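Local coordinates for mbGIPC protein (Monosiga brevicollis, PDB 6X1X) that probably binds partner proteins through their C-terminal peptides, serving as the PDZ interaction domain of a choanoflagellate GIPC-family protein, at residues 47-57 with 82-90; 22-30 with 61-70. One frame throughout, in Å; residues are numbered along the deposited sequence.

Interaction 1. Residues 47-57 with 82-90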
loop_
_atom_site.group_PDB
_atom_site.type_symbol
_atom_site.label_atom_id
_atom_site.label_comp_id
_atom_site.label_asym_id
_atom_site.label_seq_id
_atom_site.Cartn_x
_atom_site.Cartn_y
_atom_site.Cartn_z
ATOM N N VAL A 47 -6.832 -4.481 1.337
ATOM C CA VAL A 47 -5.377 -4.369 1.344
ATOM C C VAL A 47 -4.836 -5.389 2.332
ATOM O O VAL A 47 -5.420 -5.590 3.402
ATOM C CB VAL A 47 -4.895 -2.941 1.689
ATOM C CG1 VAL A 47 -5.145 -2.592 3.147
ATOM C CG2 VAL A 47 -3.420 -2.793 1.368
ATOM N N ALA A 48 -3.728 -6.032 1.978
ATOM C CA ALA A 48 -3.185 -7.093 2.810
ATOM C C ALA A 48 -1.666 -7.057 2.800
ATOM O O ALA A 48 -1.038 -6.585 1.848
ATOM C CB ALA A 48 -3.635 -8.474 2.326
ATOM N N VAL A 49 -1.082 -7.592 3.875
ATOM C CA VAL A 49 0.353 -7.834 3.904
ATOM C C VAL A 49 0.739 -8.627 2.671
ATOM O O VAL A 49 0.045 -9.571 2.272
ATOM C CB VAL A 49 0.733 -8.581 5.196
ATOM C CG1 VAL A 49 2.153 -9.111 5.115
ATOM C CG2 VAL A 49 0.568 -7.673 6.404
ATOM N N GLY A 50 1.838 -8.226 2.044
ATOM C CA GLY A 50 2.324 -8.848 0.837
ATOM C C GLY A 50 1.976 -8.099 -0.432
ATOM O O GLY A 50 2.641 -8.297 -1.455
ATOM N N ASP A 51 0.955 -7.245 -0.396
ATOM C CA ASP A 51 0.568 -6.511 -1.591
ATOM C C ASP A 51 1.683 -5.561 -2.004
ATOM O O ASP A 51 2.369 -4.967 -1.161
ATOM C CB ASP A 51 -0.705 -5.701 -1.327
ATOM C CG ASP A 51 -1.954 -6.558 -1.249
ATOM O OD1 ASP A 51 -1.906 -7.747 -1.611
ATOM O OD2 ASP A 51 -3.007 -6.022 -0.832
ATOM N N HIS A 52 1.869 -5.424 -3.303
ATOM C CA HIS A 52 2.785 -4.433 -3.840
ATOM C C HIS A 52 2.035 -3.132 -4.105
ATOM O O HIS A 52 0.850 -3.137 -4.459
ATOM C CB HIS A 52 3.449 -4.955 -5.116
ATOM C CG HIS A 52 4.512 -5.982 -4.861
ATOM N ND1 HIS A 52 4.231 -7.322 -4.693
ATOM C CD2 HIS A 52 5.854 -5.859 -4.717
ATOM C CE1 HIS A 52 5.355 -7.982 -4.472
ATOM N NE2 HIS A 52 6.354 -7.116 -4.477
ATOM N N ILE A 53 2.727 -2.012 -3.919
ATOM C CA ILE A 53 2.143 -0.695 -4.140
ATOM C C ILE A 53 2.552 -0.245 -5.535
ATOM O O ILE A 53 3.709 0.117 -5.773
ATOM C CB ILE A 53 2.570 0.304 -3.059
ATOM C CG1 ILE A 53 2.105 -0.197 -1.694
ATOM C CG2 ILE A 53 1.980 1.682 -3.365
ATOM C CD1 ILE A 53 2.635 0.613 -0.526
ATOM N N ALA A 54 1.603 -0.253 -6.463
ATOM C CA ALA A 54 1.901 0.062 -7.854
ATOM C C ALA A 54 1.783 1.547 -8.156
ATOM O O ALA A 54 2.567 2.074 -8.956
ATOM C CB ALA A 54 0.971 -0.724 -8.781
ATOM N N LYS A 55 0.808 2.219 -7.550
ATOM C CA LYS A 55 0.565 3.635 -7.795
ATOM C C LYS A 55 -0.013 4.269 -6.541
ATOM O O LYS A 55 -0.706 3.616 -5.760
ATOM C CB LYS A 55 -0.448 3.876 -8.924
ATOM C CG LYS A 55 -0.048 3.337 -10.276
ATOM C CD LYS A 55 -0.899 3.914 -11.395
ATOM C CE LYS A 55 -0.446 3.352 -12.735
ATOM N NZ LYS A 55 -1.271 3.860 -13.864
ATOM N N ILE A 56 0.252 5.561 -6.378
ATOM C CA ILE A 56 -0.440 6.399 -5.409
ATOM C C ILE A 56 -0.922 7.627 -6.155
ATOM O O ILE A 56 -0.125 8.288 -6.830
ATOM C CB ILE A 56 0.473 6.815 -4.244
ATOM C CG1 ILE A 56 0.871 5.599 -3.413
ATOM C CG2 ILE A 56 -0.218 7.874 -3.384
ATOM C CD1 ILE A 56 2.058 5.881 -2.506
ATOM N N ASN A 57 -2.221 7.908 -6.070
ATOM C CA ASN A 57 -2.806 9.083 -6.716
ATOM C C ASN A 57 -2.387 9.189 -8.182
ATOM O O ASN A 57 -2.064 10.270 -8.686
ATOM C CB ASN A 57 -2.483 10.359 -5.939
ATOM C CG ASN A 57 -3.192 10.410 -4.614
ATOM O OD1 ASN A 57 -4.301 9.897 -4.484
ATOM N ND2 ASN A 57 -2.558 11.022 -3.616
ATOM N N PHE A 82 -6.932 9.672 -0.405
ATOM C CA PHE A 82 -5.953 9.303 -1.415
ATOM C C PHE A 82 -6.343 7.958 -1.994
ATOM O O PHE A 82 -7.107 7.195 -1.393
ATOM C CB PHE A 82 -4.510 9.297 -0.883
ATOM C CG PHE A 82 -4.217 8.200 0.121
ATOM C CD1 PHE A 82 -4.535 8.364 1.458
ATOM C CD2 PHE A 82 -3.599 7.022 -0.279
ATOM C CE1 PHE A 82 -4.248 7.360 2.380
ATOM C CE2 PHE A 82 -3.305 6.015 0.641
ATOM C CZ PHE A 82 -3.635 6.187 1.966
ATOM N N THR A 83 -5.805 7.674 -3.176
ATOM C CA THR A 83 -6.008 6.397 -3.840
ATOM C C THR A 83 -4.668 5.694 -4.007
ATOM O O THR A 83 -3.636 6.331 -4.227
ATOM C CB THR A 83 -6.711 6.584 -5.189
ATOM O OG1 THR A 83 -8.030 7.094 -4.968
ATOM C CG2 THR A 83 -6.828 5.267 -5.941
ATOM N N MET A 84 -4.687 4.373 -3.872
ATOM C CA MET A 84 -3.488 3.565 -3.988
ATOM C C MET A 84 -3.870 2.324 -4.770
ATOM O O MET A 84 -4.895 1.699 -4.477
ATOM C CB MET A 84 -2.984 3.204 -2.589
ATOM C CG MET A 84 -1.648 2.500 -2.556
ATOM S SD MET A 84 -1.011 2.477 -0.873
ATOM C CE MET A 84 -2.301 1.573 -0.015
ATOM N N ILE A 85 -3.094 2.001 -5.792
ATOM C CA ILE A 85 -3.293 0.778 -6.553
ATOM C C ILE A 85 -2.345 -0.258 -5.983
ATOM O O ILE A 85 -1.124 -0.053 -5.966
ATOM C CB ILE A 85 -3.037 0.995 -8.050
ATOM C CG1 ILE A 85 -3.915 2.127 -8.582
ATOM C CG2 ILE A 85 -3.297 -0.291 -8.811
ATOM C CD1 ILE A 85 -5.396 1.865 -8.460
ATOM N N CYS A 86 -2.910 -1.352 -5.489
ATOM C CA CYS A 86 -2.152 -2.444 -4.910
ATOM C C CYS A 86 -2.299 -3.669 -5.800
ATOM O O CYS A 86 -3.339 -3.874 -6.434
ATOM C CB CYS A 86 -2.644 -2.755 -3.496
ATOM S SG CYS A 86 -2.331 -1.407 -2.327
ATOM N N VAL A 87 -1.240 -4.468 -5.870
ATOM C CA VAL A 87 -1.225 -5.677 -6.684
ATOM C C VAL A 87 -0.899 -6.853 -5.780
ATOM O O VAL A 87 0.113 -6.839 -5.072
ATOM C CB VAL A 87 -0.214 -5.579 -7.838
ATOM C CG1 VAL A 87 -0.259 -6.839 -8.680
ATOM C CG2 VAL A 87 -0.502 -4.356 -8.693
ATOM N N GLU A 88 -1.755 -7.850 -5.795
ATOM C CA GLU A 88 -1.538 -9.019 -4.962
ATOM C C GLU A 88 -0.526 -9.946 -5.624
ATOM O O GLU A 88 -0.576 -10.158 -6.839
ATOM C CB GLU A 88 -2.844 -9.783 -4.786
ATOM C CG GLU A 88 -3.970 -8.968 -4.206
ATOM C CD GLU A 88 -5.119 -9.834 -3.735
ATOM O OE1 GLU A 88 -4.931 -11.067 -3.642
ATOM O OE2 GLU A 88 -6.206 -9.284 -3.454
ATOM N N PRO A 89 0.399 -10.522 -4.864
ATOM C CA PRO A 89 1.276 -11.546 -5.439
ATOM C C PRO A 89 0.501 -12.833 -5.678
ATOM O O PRO A 89 -0.567 -13.068 -5.109
ATOM C CB PRO A 89 2.350 -11.732 -4.363
ATOM C CG PRO A 89 1.658 -11.398 -3.106
ATOM C CD PRO A 89 0.701 -10.276 -3.445
ATOM N N LYS A 90 1.044 -13.671 -6.554
ATOM C CA LYS A 90 0.421 -14.950 -6.876
ATOM C C LYS A 90 0.891 -15.968 -5.852
ATOM O O LYS A 90 2.049 -16.401 -5.880
ATOM C CB LYS A 90 0.784 -15.386 -8.291
ATOM C CG LYS A 90 0.128 -14.547 -9.379
ATOM C CD LYS A 90 0.627 -14.939 -10.760
ATOM C CE LYS A 90 0.381 -16.412 -11.048
ATOM N NZ LYS A 90 -1.058 -16.713 -11.285
#

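Interaction 2. Residues 22-30 with 61-70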
loop_
_atom_site.group_PDB
_atom_site.type_symbol
_atom_site.label_atom_id
_atom_site.label_comp_id
_atom_site.label_asym_id
_atom_site.label_seq_id
_atom_site.Cartn_x
_atom_site.Cartn_y
_atom_site.Cartn_z
ATOM N N ILE A 22 6.489 -0.664 5.021
ATOM C CA ILE A 22 6.771 -1.019 3.642
ATOM C C ILE A 22 8.261 -1.199 3.455
ATOM O O ILE A 22 9.089 -0.606 4.161
ATOM C CB ILE A 22 6.187 -0.019 2.627
ATOM C CG1 ILE A 22 6.852 1.337 2.763
ATOM C CG2 ILE A 22 4.677 0.096 2.808
ATOM C CD1 ILE A 22 6.471 2.288 1.649
ATOM N N SER A 23 8.607 -2.040 2.492
ATOM C CA SER A 23 9.995 -2.295 2.163
ATOM C C SER A 23 10.099 -2.540 0.662
ATOM O O SER A 23 9.124 -2.404 -0.079
ATOM C CB SER A 23 10.551 -3.453 2.983
ATOM O OG SER A 23 11.949 -3.507 2.806
ATOM N N ASP A 24 11.308 -2.865 0.210
ATOM C CA ASP A 24 11.532 -3.267 -1.175
ATOM C C ASP A 24 12.763 -4.159 -1.202
ATOM O O ASP A 24 13.564 -4.152 -0.265
ATOM C CB ASP A 24 11.648 -2.068 -2.145
ATOM C CG ASP A 24 12.986 -1.348 -2.046
ATOM O OD1 ASP A 24 13.961 -1.832 -2.659
ATOM O OD2 ASP A 24 13.061 -0.280 -1.408
ATOM N N ASN A 25 12.900 -4.954 -2.263
ATOM C CA ASN A 25 14.031 -5.871 -2.363
ATOM C C ASN A 25 15.108 -5.381 -3.322
ATOM O O ASN A 25 16.014 -6.148 -3.662
ATOM C CB ASN A 25 13.576 -7.300 -2.689
ATOM C CG ASN A 25 12.881 -7.413 -4.033
ATOM O OD1 ASN A 25 13.007 -6.542 -4.887
ATOM N ND2 ASN A 25 12.150 -8.506 -4.229
ATOM N N GLY A 26 15.034 -4.123 -3.756
ATOM C CA GLY A 26 16.000 -3.550 -4.670
ATOM C C GLY A 26 15.558 -3.498 -6.117
ATOM O O GLY A 26 16.280 -2.930 -6.949
ATOM N N ALA A 27 14.407 -4.079 -6.445
ATOM C CA ALA A 27 13.871 -4.017 -7.795
ATOM C C ALA A 27 12.360 -4.174 -7.730
ATOM O O ALA A 27 11.807 -4.661 -6.741
ATOM C CB ALA A 27 14.483 -5.097 -8.697
ATOM N N GLY A 28 11.693 -3.756 -8.803
ATOM C CA GLY A 28 10.252 -3.890 -8.880
ATOM C C GLY A 28 9.522 -2.855 -8.052
ATOM O O GLY A 28 9.874 -1.676 -8.081
ATOM N N TYR A 29 8.512 -3.280 -7.302
ATOM C CA TYR A 29 7.664 -2.380 -6.538
ATOM C C TYR A 29 7.935 -2.522 -5.047
ATOM O O TYR A 29 8.324 -3.590 -4.562
ATOM C CB TYR A 29 6.191 -2.699 -6.789
ATOM C CG TYR A 29 5.747 -2.503 -8.224
ATOM C CD1 TYR A 29 5.926 -3.502 -9.174
ATOM C CD2 TYR A 29 5.160 -1.309 -8.632
ATOM C CE1 TYR A 29 5.522 -3.316 -10.489
ATOM C CE2 TYR A 29 4.740 -1.120 -9.940
ATOM C CZ TYR A 29 4.930 -2.123 -10.860
ATOM O OH TYR A 29 4.522 -1.931 -12.162
ATOM N N ALA A 30 7.695 -1.442 -4.313
ATOM C CA ALA A 30 7.677 -1.546 -2.864
ATOM C C ALA A 30 6.479 -2.389 -2.445
ATOM O O ALA A 30 5.476 -2.477 -3.160
ATOM C CB ALA A 30 7.600 -0.153 -2.245
ATOM N N LEU A 61 4.665 3.954 -9.580
ATOM C CA LEU A 61 5.713 3.707 -8.598
ATOM C C LEU A 61 6.559 2.488 -8.943
ATOM O O LEU A 61 7.295 1.981 -8.087
ATOM C CB LEU A 61 5.133 3.633 -7.185
ATOM C CG LEU A 61 4.442 4.939 -6.786
ATOM C CD1 LEU A 61 3.685 4.768 -5.485
ATOM C CD2 LEU A 61 5.439 6.071 -6.662
ATOM N N ASN A 62 6.484 2.023 -10.187
ATOM C CA ASN A 62 7.381 0.965 -10.632
ATOM C C ASN A 62 8.834 1.402 -10.487
ATOM O O ASN A 62 9.213 2.498 -10.902
ATOM C CB ASN A 62 7.069 0.617 -12.085
ATOM C CG ASN A 62 7.813 -0.612 -12.564
ATOM O OD1 ASN A 62 8.312 -1.409 -11.766
ATOM N ND2 ASN A 62 7.886 -0.775 -13.877
ATOM N N GLY A 63 9.650 0.539 -9.885
ATOM C CA GLY A 63 11.049 0.831 -9.678
ATOM C C GLY A 63 11.354 1.696 -8.478
ATOM O O GLY A 63 12.533 1.887 -8.158
ATOM N N CYS A 64 10.346 2.227 -7.795
ATOM C CA CYS A 64 10.597 3.150 -6.700
ATOM C C CYS A 64 10.969 2.410 -5.422
ATOM O O CYS A 64 10.373 1.386 -5.076
ATOM C CB CYS A 64 9.369 4.023 -6.465
ATOM S SG CYS A 64 9.011 5.108 -7.860
ATOM N N ARG A 65 11.941 2.957 -4.703
ATOM C CA ARG A 65 12.365 2.373 -3.441
ATOM C C ARG A 65 11.333 2.656 -2.357
ATOM O O ARG A 65 10.527 3.591 -2.451
ATOM C CB ARG A 65 13.711 2.959 -3.017
ATOM C CG ARG A 65 14.884 2.547 -3.892
ATOM C CD ARG A 65 15.500 1.238 -3.431
ATOM N NE ARG A 65 16.673 1.438 -2.579
ATOM C CZ ARG A 65 16.757 1.063 -1.307
ATOM N NH1 ARG A 65 15.732 0.462 -0.715
ATOM N NH2 ARG A 65 17.874 1.285 -0.628
ATOM N N HIS A 66 11.379 1.845 -1.296
ATOM C CA HIS A 66 10.411 2.030 -0.227
ATOM C C HIS A 66 10.497 3.417 0.385
ATOM O O HIS A 66 9.475 3.952 0.821
ATOM C CB HIS A 66 10.501 0.930 0.840
ATOM C CG HIS A 66 11.736 0.974 1.689
ATOM N ND1 HIS A 66 11.911 1.867 2.722
ATOM C CD2 HIS A 66 12.832 0.181 1.686
ATOM C CE1 HIS A 66 13.084 1.651 3.290
ATOM N NE2 HIS A 66 13.662 0.631 2.682
ATOM N N PHE A 67 11.683 4.030 0.424
ATOM C CA PHE A 67 11.734 5.364 1.011
ATOM C C PHE A 67 11.030 6.397 0.140
ATOM O O PHE A 67 10.514 7.386 0.663
ATOM C CB PHE A 67 13.158 5.778 1.397
ATOM C CG PHE A 67 14.110 5.893 0.244
ATOM C CD1 PHE A 67 14.196 7.058 -0.496
ATOM C CD2 PHE A 67 14.967 4.851 -0.056
ATOM C CE1 PHE A 67 15.099 7.155 -1.546
ATOM C CE2 PHE A 67 15.863 4.944 -1.093
ATOM C CZ PHE A 67 15.928 6.087 -1.837
ATOM N N GLU A 68 10.986 6.177 -1.182
ATOM C CA GLU A 68 10.282 7.100 -2.077
ATOM C C GLU A 68 8.774 6.942 -1.954
ATOM O O GLU A 68 8.035 7.936 -1.922
ATOM C CB GLU A 68 10.736 6.870 -3.521
ATOM C CG GLU A 68 12.216 7.140 -3.711
ATOM C CD GLU A 68 12.741 6.760 -5.076
ATOM O OE1 GLU A 68 12.378 5.682 -5.591
ATOM O OE2 GLU A 68 13.516 7.561 -5.638
ATOM N N VAL A 69 8.303 5.696 -1.908
ATOM C CA VAL A 69 6.884 5.425 -1.717
ATOM C C VAL A 69 6.437 5.921 -0.348
ATOM O O VAL A 69 5.371 6.537 -0.203
ATOM C CB VAL A 69 6.634 3.917 -1.906
ATOM C CG1 VAL A 69 5.181 3.578 -1.639
ATOM C CG2 VAL A 69 7.037 3.486 -3.309
ATOM N N ALA A 70 7.267 5.689 0.672
ATOM C CA ALA A 70 6.936 6.141 2.016
ATOM C C ALA A 70 6.821 7.650 2.067
ATOM O O ALA A 70 5.904 8.186 2.694
ATOM C CB ALA A 70 7.999 5.669 3.004
HETATM O O HOH W 1 10.997 -1.109 -5.559
HETATM O O HOH W 2 6.434 0.781 -5.595
#

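Interaction 1. Residues 47-57 with 82-90
The carbonyl oxygen of I85 is gripped by two backbone N-H groups of the facing strand. A54 N gives it the short bond, 2.8 Å to I85 O, and comes in nearly along the C=O axis. K55 N adds a weak one, 3.4 Å to I85 O. Two residues thus face one, which is a classic beta bulge, and the antiparallel register slips by one place. Before the bulge H52 and V87 exchange both backbone bonds; within it I85 N donates back to K55 O. At the far end N57 N reaches T83 O at 2.8 Å, and T83 N returns the bond to the side-chain oxygen N57 OD1 at 3.0 Å. This second bond is nearly straight (173°). The N57 amide stands nearly perpendicular to the F82 ring (86°). I53, I56, M84 and C86 share one face of the sheet. With CG opposite its backbone N (chi1 -173°), M84 passes obliquely by I53, whose CG2 is 3.8 Å from M84 CG, and runs beside I56. A54 CB points toward the partner strand and meets V87 CG2 at 3.9 Å; V87, H52, K55 and I85 are on the other face. D51 closes the type II turn from A48: its OD2 accepts A48 N at 2.9 Å, met from above the carboxylate plane, and its CB lies beside C86 CB. The D51 and E88 side chains lie side by side, and K7 makes a salt bridge to each, which probably offsets their like charges. With an alanine here in place of D51, A48 N would probably lose its side-chain acceptor and K7 one of its two carboxylates, leaving the turn freer to shift. The paired, bulged strands 52-56 and 81-87 belong to the antiparallel sheet of the PDZ fold.

Interaction 2. Residues 22-30 with 61-70
At one end of the probable peptide groove, between strand 20-23 and helix 66-75, D24 meets R65 and H66 at the start of the helix. D24 OD2 takes two donors. H66 N, the first N-H of the helix, reaches it at 2.7 Å in a nearly straight bond (168°) on the anti side. R65 NH1 comes to the syn side of the same oxygen at 2.9 Å and forms a salt bridge. D24 OD2 lies in the guanidinium plane, but R65 has a second conformer, so this bridge is less certain. D24 CG sits between its backbone N and carbonyl carbon (chi1 76°), which brings the carboxylate over to the helix. Its other oxygen, OD1, accepts G26 N in an Asx turn. H66 lays its CB against the S23 backbone. I22 CD1 packs against the first helical turn, 3.8 Å from V69 CG1 and beside A70 CB. A30 CB meets the other branch, V69 CG2, at 3.8 Å. In the loops G63 N donates to G28 O at 2.9 Å, from above the carbonyl plane. One water donates to G28 O and C64 O; another links A30 N with L61 O. N62 lies over the Y29 ring. Its amide is 15° from the ring plane, with OD1 3.5 Å above it toward the rim. E68 OE1 receives R65 N, while D24 reaches over from the strand side to take H66 N. A carboxylate at the start of a helix would probably be favoured by the helix dipole, so this one is likely to be charged and to tie the strand side of the groove to the helix.

How the interactions relate
The centres of the two interactions are about 12 Å apart, and strand 52-56 joins them. Its I53 N lies 2.9 Å from A30 O, and its A54 O lies 2.9 Å from L61 N; both are probable hydrogen bonds. Residues 52-54 therefore pair with 82-90 in interaction 1 and reach both segments of interaction 2. Packing adds to this: H52 CD2 is 3.4 Å from Y29 O, and I22 touches I53. I56 and V69 also meet, so the sheet underlies helix 66-75. As in other PDZ domains, interaction 2 probably lies at one end of the peptide groove between strand 20-23 and helix 66-75. Interaction 1 lies nearer the centre of the chain, in the sheet beneath.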